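Local coordinates for D-3-phosphoglycerate dehydrogenase-related protein (Vibrio cholerae, PDB 4S1V) that probably catalyses the NAD-dependent oxidation of a D-2-hydroxy acid such as 3-phosphoglycerate, as a member of the D-isomer-specific 2-hydroxyacid dehydrogenases, at residues C[13-26]-C[297-309]. Sequence-based numbering, arbitrary orientation.
Sequences VVRGLNAFQCLQGH and YEIYFQAAFENVV
With CG anti to its carbonyl carbon (chi1 -71°) and the chain bent at chi2 (-72°), Glu-298 brings its carboxylate to the backbone N-H groups of Asn-18 and Ala-19. Glu-298 OE2 accepts from Asn-18 N at 2.7 Å and OE1 from Ala-19 N at 2.9 Å, each through its syn lone pair, so one carboxylate grips two successive amides. Lys-294 forms a salt bridge with the same OE2.

Farther along the helix, toward its C-terminal end, the contact is apolar. A chi1 of -61° turns the Phe-305 ring toward segment 13-26: Leu-23 CD1 sits over the centre of one face, 3.5 Å from the centroid, while Phe-301 CB covers the opposite face. Ala-19 O lies at the edge of the Phe-305 ring, 3.0 Å from Phe-305 CD2. Val-14 CG2 lies over a face of Phe-301, off-centre toward the rim, with Leu-17 CD1 3.6 Å from Phe-301 CD2. The methyl of Ala-19 lets the backbones close to 4.8 Å between its CA and that of Gln-302.

Helix 294-312, following the last strand (283-285) of the Rossmann-type sheet, thus returns to pack on the N-terminal sheet, as in other D-2-hydroxyacid dehydrogenases; Phe-305 and Val-14 both touch Ile-6 of strand 3-6. The chemistry implies a division of labour: the carboxylate, probably ionised, satisfies two backbone N-H groups, while rings and aliphatic side chains together form the apolar packing.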
loop_
_atom_site.group_PDB
_atom_site.type_symbol
_atom_site.label_atom_id
_atom_site.label_comp_id
_atom_site.label_asym_id
_atom_site.label_seq_id
_atom_site.Cartn_x
_atom_site.Cartn_y
_atom_site.Cartn_z
ATOM N N VAL C 13 21.965 23.187 -11.695
ATOM C CA VAL C 13 21.147 24.388 -11.833
ATOM C C VAL C 13 21.966 25.669 -11.682
ATOM O O VAL C 13 21.526 26.744 -12.088
ATOM C CB VAL C 13 19.987 24.404 -10.807
ATOM C CG1 VAL C 13 18.893 23.427 -11.217
ATOM C CG2 VAL C 13 20.499 24.109 -9.396
ATOM N N VAL C 14 23.152 25.551 -11.087
ATOM C CA VAL C 14 24.021 26.709 -10.852
ATOM C C VAL C 14 24.362 27.439 -12.161
ATOM O O VAL C 14 24.325 28.672 -12.203
ATOM C CB VAL C 14 25.273 26.331 -10.021
ATOM C CG1 VAL C 14 26.312 27.449 -10.025
ATOM C CG2 VAL C 14 24.866 25.989 -8.593
ATOM N N ARG C 15 24.630 26.679 -13.227
ATOM C CA ARG C 15 24.916 27.242 -14.564
ATOM C C ARG C 15 23.847 28.222 -15.015
ATOM O O ARG C 15 24.144 29.179 -15.726
ATOM C CB ARG C 15 25.011 26.144 -15.636
ATOM C CG ARG C 15 26.260 25.285 -15.596
ATOM C CD ARG C 15 26.367 24.345 -16.799
ATOM N NE ARG C 15 25.136 23.600 -17.115
ATOM C CZ ARG C 15 25.082 22.568 -17.965
ATOM N NH1 ARG C 15 26.182 22.136 -18.574
ATOM N NH2 ARG C 15 23.928 21.955 -18.208
ATOM N N GLY C 16 22.604 27.962 -14.613
ATOM C CA GLY C 16 21.453 28.741 -15.053
ATOM C C GLY C 16 21.080 29.954 -14.219
ATOM O O GLY C 16 20.134 30.671 -14.558
ATOM N N LEU C 17 21.802 30.190 -13.126
ATOM C CA LEU C 17 21.504 31.327 -12.246
ATOM C C LEU C 17 21.975 32.645 -12.863
ATOM O O LEU C 17 22.926 32.654 -13.647
ATOM C CB LEU C 17 22.169 31.141 -10.881
ATOM C CG LEU C 17 21.880 29.871 -10.076
ATOM C CD1 LEU C 17 22.750 29.838 -8.834
ATOM C CD2 LEU C 17 20.405 29.766 -9.707
ATOM N N ASN C 18 21.316 33.749 -12.496
ATOM C CA ASN C 18 21.774 35.098 -12.854
ATOM C C ASN C 18 23.201 35.327 -12.400
ATOM O O ASN C 18 23.998 35.951 -13.102
ATOM C CB ASN C 18 20.892 36.181 -12.221
ATOM C CG ASN C 18 19.486 36.190 -12.773
ATOM O OD1 ASN C 18 19.244 35.770 -13.901
ATOM N ND2 ASN C 18 18.546 36.666 -11.970
ATOM N N ALA C 19 23.512 34.813 -11.215
ATOM C CA ALA C 19 24.828 34.986 -10.620
ATOM C C ALA C 19 25.961 34.353 -11.440
ATOM O O ALA C 19 27.108 34.777 -11.330
ATOM C CB ALA C 19 24.831 34.457 -9.197
ATOM N N PHE C 20 25.636 33.354 -12.262
ATOM C CA PHE C 20 26.644 32.659 -13.067
ATOM C C PHE C 20 27.338 33.571 -14.078
ATOM O O PHE C 20 28.506 33.355 -14.401
ATOM C CB PHE C 20 26.043 31.442 -13.777
ATOM C CG PHE C 20 27.061 30.405 -14.180
ATOM C CD1 PHE C 20 27.570 29.503 -13.245
ATOM C CD2 PHE C 20 27.503 30.319 -15.497
ATOM C CE1 PHE C 20 28.502 28.543 -13.615
ATOM C CE2 PHE C 20 28.436 29.359 -15.875
ATOM C CZ PHE C 20 28.932 28.469 -14.935
ATOM N N GLN C 21 26.631 34.593 -14.562
ATOM C CA GLN C 21 27.219 35.559 -15.501
ATOM C C GLN C 21 28.368 36.358 -14.897
ATOM O O GLN C 21 29.237 36.835 -15.627
ATOM C CB GLN C 21 26.160 36.501 -16.088
ATOM C CG GLN C 21 25.504 35.965 -17.358
ATOM C CD GLN C 21 26.509 35.643 -18.460
ATOM O OE1 GLN C 21 27.337 36.480 -18.837
ATOM N NE2 GLN C 21 26.439 34.419 -18.981
ATOM N N CYS C 22 28.363 36.480 -13.569
ATOM C CA CYS C 22 29.451 37.106 -12.816
ATOM C C CYS C 22 30.797 36.400 -13.006
ATOM O O CYS C 22 31.840 36.938 -12.630
ATOM C CB CYS C 22 29.113 37.158 -11.320
ATOM S SG CYS C 22 27.664 38.155 -10.894
ATOM N N LEU C 23 30.769 35.196 -13.578
ATOM C CA LEU C 23 31.993 34.415 -13.793
ATOM C C LEU C 23 32.490 34.416 -15.245
ATOM O O LEU C 23 33.416 33.675 -15.592
ATOM C CB LEU C 23 31.811 32.984 -13.295
ATOM C CG LEU C 23 31.603 32.750 -11.797
ATOM C CD1 LEU C 23 31.465 31.256 -11.552
ATOM C CD2 LEU C 23 32.738 33.338 -10.966
ATOM N N GLN C 24 31.875 35.247 -16.081
ATOM C CA GLN C 24 32.286 35.404 -17.474
ATOM C C GLN C 24 33.785 35.718 -17.563
ATOM O O GLN C 24 34.322 36.463 -16.741
ATOM C CB GLN C 24 31.462 36.510 -18.133
ATOM C CG GLN C 24 31.486 36.506 -19.653
ATOM C CD GLN C 24 31.172 37.867 -20.249
ATOM O OE1 GLN C 24 30.932 38.842 -19.528
ATOM N NE2 GLN C 24 31.176 37.943 -21.575
ATOM N N GLY C 25 34.460 35.128 -18.545
ATOM C CA GLY C 25 35.906 35.312 -18.697
ATOM C C GLY C 25 36.739 34.517 -17.699
ATOM O O GLY C 25 37.910 34.828 -17.470
ATOM N N HIS C 26 36.128 33.503 -17.092
ATOM C CA HIS C 26 36.846 32.533 -16.270
ATOM C C HIS C 26 36.573 31.159 -16.800
ATOM O O HIS C 26 35.587 30.951 -17.512
ATOM C CB HIS C 26 36.407 32.609 -14.810
ATOM C CG HIS C 26 36.952 33.801 -14.062
ATOM N ND1 HIS C 26 38.215 33.850 -13.595
ATOM C CD2 HIS C 26 36.346 35.003 -13.687
ATOM C CE1 HIS C 26 38.412 35.024 -12.960
ATOM N NE2 HIS C 26 37.267 35.726 -13.018
ATOM N N TYR C 297 19.702 30.339 -3.738
ATOM C CA TYR C 297 20.854 30.060 -4.612
ATOM C C TYR C 297 21.415 31.309 -5.301
ATOM O O TYR C 297 22.633 31.422 -5.472
ATOM C CB TYR C 297 20.508 29.006 -5.668
ATOM C CG TYR C 297 20.903 27.572 -5.321
ATOM C CD1 TYR C 297 20.766 27.072 -4.017
ATOM C CD2 TYR C 297 21.379 26.702 -6.314
ATOM C CE1 TYR C 297 21.120 25.758 -3.709
ATOM C CE2 TYR C 297 21.722 25.388 -6.020
ATOM C CZ TYR C 297 21.591 24.916 -4.718
ATOM O OH TYR C 297 21.936 23.609 -4.418
ATOM N N GLU C 298 20.548 32.241 -5.701
ATOM C CA GLU C 298 21.049 33.475 -6.315
ATOM C C GLU C 298 21.898 34.257 -5.307
ATOM O O GLU C 298 22.976 34.757 -5.656
ATOM C CB GLU C 298 19.932 34.351 -6.900
ATOM C CG GLU C 298 19.257 33.817 -8.160
ATOM C CD GLU C 298 20.109 33.871 -9.426
ATOM O OE1 GLU C 298 21.295 34.261 -9.382
ATOM O OE2 GLU C 298 19.573 33.511 -10.493
ATOM N N ILE C 299 21.423 34.326 -4.059
ATOM C CA ILE C 299 22.139 35.002 -2.975
ATOM C C ILE C 299 23.478 34.311 -2.696
ATOM O O ILE C 299 24.529 34.962 -2.675
ATOM C CB ILE C 299 21.264 35.082 -1.697
ATOM C CG1 ILE C 299 20.114 36.084 -1.900
ATOM C CG2 ILE C 299 22.094 35.443 -0.472
ATOM C CD1 ILE C 299 18.865 35.754 -1.108
ATOM N N TYR C 300 23.437 32.994 -2.494
ATOM C CA TYR C 300 24.644 32.216 -2.206
ATOM C C TYR C 300 25.740 32.428 -3.235
ATOM O O TYR C 300 26.893 32.695 -2.895
ATOM C CB TYR C 300 24.337 30.719 -2.142
ATOM C CG TYR C 300 23.746 30.260 -0.841
ATOM C CD1 TYR C 300 24.243 30.718 0.383
ATOM C CD2 TYR C 300 22.712 29.343 -0.828
ATOM C CE1 TYR C 300 23.697 30.283 1.581
ATOM C CE2 TYR C 300 22.163 28.899 0.364
ATOM C CZ TYR C 300 22.653 29.370 1.560
ATOM O OH TYR C 300 22.095 28.909 2.725
ATOM N N PHE C 301 25.364 32.295 -4.497
ATOM C CA PHE C 301 26.340 32.301 -5.554
ATOM C C PHE C 301 26.750 33.712 -5.980
ATOM O O PHE C 301 27.896 33.913 -6.360
ATOM C CB PHE C 301 25.891 31.386 -6.699
ATOM C CG PHE C 301 25.857 29.930 -6.301
ATOM C CD1 PHE C 301 27.026 29.166 -6.294
ATOM C CD2 PHE C 301 24.674 29.336 -5.875
ATOM C CE1 PHE C 301 27.007 27.833 -5.908
ATOM C CE2 PHE C 301 24.647 27.999 -5.486
ATOM C CZ PHE C 301 25.818 27.249 -5.499
ATOM N N GLN C 302 25.857 34.698 -5.862
ATOM C CA GLN C 302 26.264 36.078 -6.151
ATOM C C GLN C 302 27.395 36.496 -5.221
ATOM O O GLN C 302 28.369 37.096 -5.663
ATOM C CB GLN C 302 25.088 37.072 -6.118
ATOM C CG GLN C 302 24.527 37.399 -4.736
ATOM C CD GLN C 302 23.191 38.132 -4.787
ATOM O OE1 GLN C 302 22.397 37.956 -5.722
ATOM N NE2 GLN C 302 22.930 38.950 -3.765
ATOM N N ALA C 303 27.284 36.124 -3.950
ATOM C CA ALA C 303 28.277 36.487 -2.941
ATOM C C ALA C 303 29.548 35.642 -3.070
ATOM O O ALA C 303 30.659 36.171 -2.986
ATOM C CB ALA C 303 27.689 36.371 -1.546
ATOM N N ALA C 304 29.375 34.340 -3.301
ATOM C CA ALA C 304 30.505 33.439 -3.528
ATOM C C ALA C 304 31.295 33.833 -4.777
ATOM O O ALA C 304 32.527 33.858 -4.746
ATOM C CB ALA C 304 30.039 31.989 -3.611
ATOM N N PHE C 305 30.589 34.154 -5.864
ATOM C CA PHE C 305 31.251 34.560 -7.112
ATOM C C PHE C 305 31.871 35.950 -7.011
ATOM O O PHE C 305 32.854 36.251 -7.694
ATOM C CB PHE C 305 30.286 34.498 -8.304
ATOM C CG PHE C 305 29.738 33.127 -8.581
ATOM C CD1 PHE C 305 30.337 31.986 -8.041
ATOM C CD2 PHE C 305 28.631 32.968 -9.410
ATOM C CE1 PHE C 305 29.832 30.725 -8.307
ATOM C CE2 PHE C 305 28.130 31.705 -9.689
ATOM C CZ PHE C 305 28.727 30.586 -9.135
ATOM N N GLU C 306 31.283 36.791 -6.159
ATOM C CA GLU C 306 31.807 38.123 -5.859
ATOM C C GLU C 306 33.175 37.997 -5.192
ATOM O O GLU C 306 34.106 38.738 -5.515
ATOM C CB GLU C 306 30.825 38.891 -4.953
ATOM C CG GLU C 306 31.337 40.193 -4.358
ATOM C CD GLU C 306 30.592 40.606 -3.095
ATOM O OE1 GLU C 306 29.406 40.244 -2.926
ATOM O OE2 GLU C 306 31.201 41.297 -2.252
ATOM N N ASN C 307 33.296 37.044 -4.270
ATOM C CA ASN C 307 34.558 36.814 -3.573
ATOM C C ASN C 307 35.629 36.209 -4.484
ATOM O O ASN C 307 36.814 36.501 -4.339
ATOM C CB ASN C 307 34.331 35.965 -2.326
ATOM C CG ASN C 307 33.681 36.751 -1.201
ATOM O OD1 ASN C 307 33.850 37.970 -1.100
ATOM N ND2 ASN C 307 32.944 36.057 -0.345
ATOM N N VAL C 308 35.193 35.388 -5.434
ATOM C CA VAL C 308 36.076 34.849 -6.458
ATOM C C VAL C 308 36.716 35.988 -7.260
ATOM O O VAL C 308 37.940 36.026 -7.408
ATOM C CB VAL C 308 35.339 33.852 -7.388
ATOM C CG1 VAL C 308 36.176 33.536 -8.618
ATOM C CG2 VAL C 308 35.013 32.566 -6.635
ATOM N N VAL C 309 35.895 36.917 -7.752
ATOM C CA VAL C 309 36.396 38.045 -8.561
ATOM C C VAL C 309 37.172 39.092 -7.741
ATOM O O VAL C 309 38.041 39.791 -8.279
ATOM C CB VAL C 309 35.293 38.698 -9.438
ATOM C CG1 VAL C 309 34.695 37.676 -10.395
ATOM C CG2 VAL C 309 34.205 39.341 -8.591
#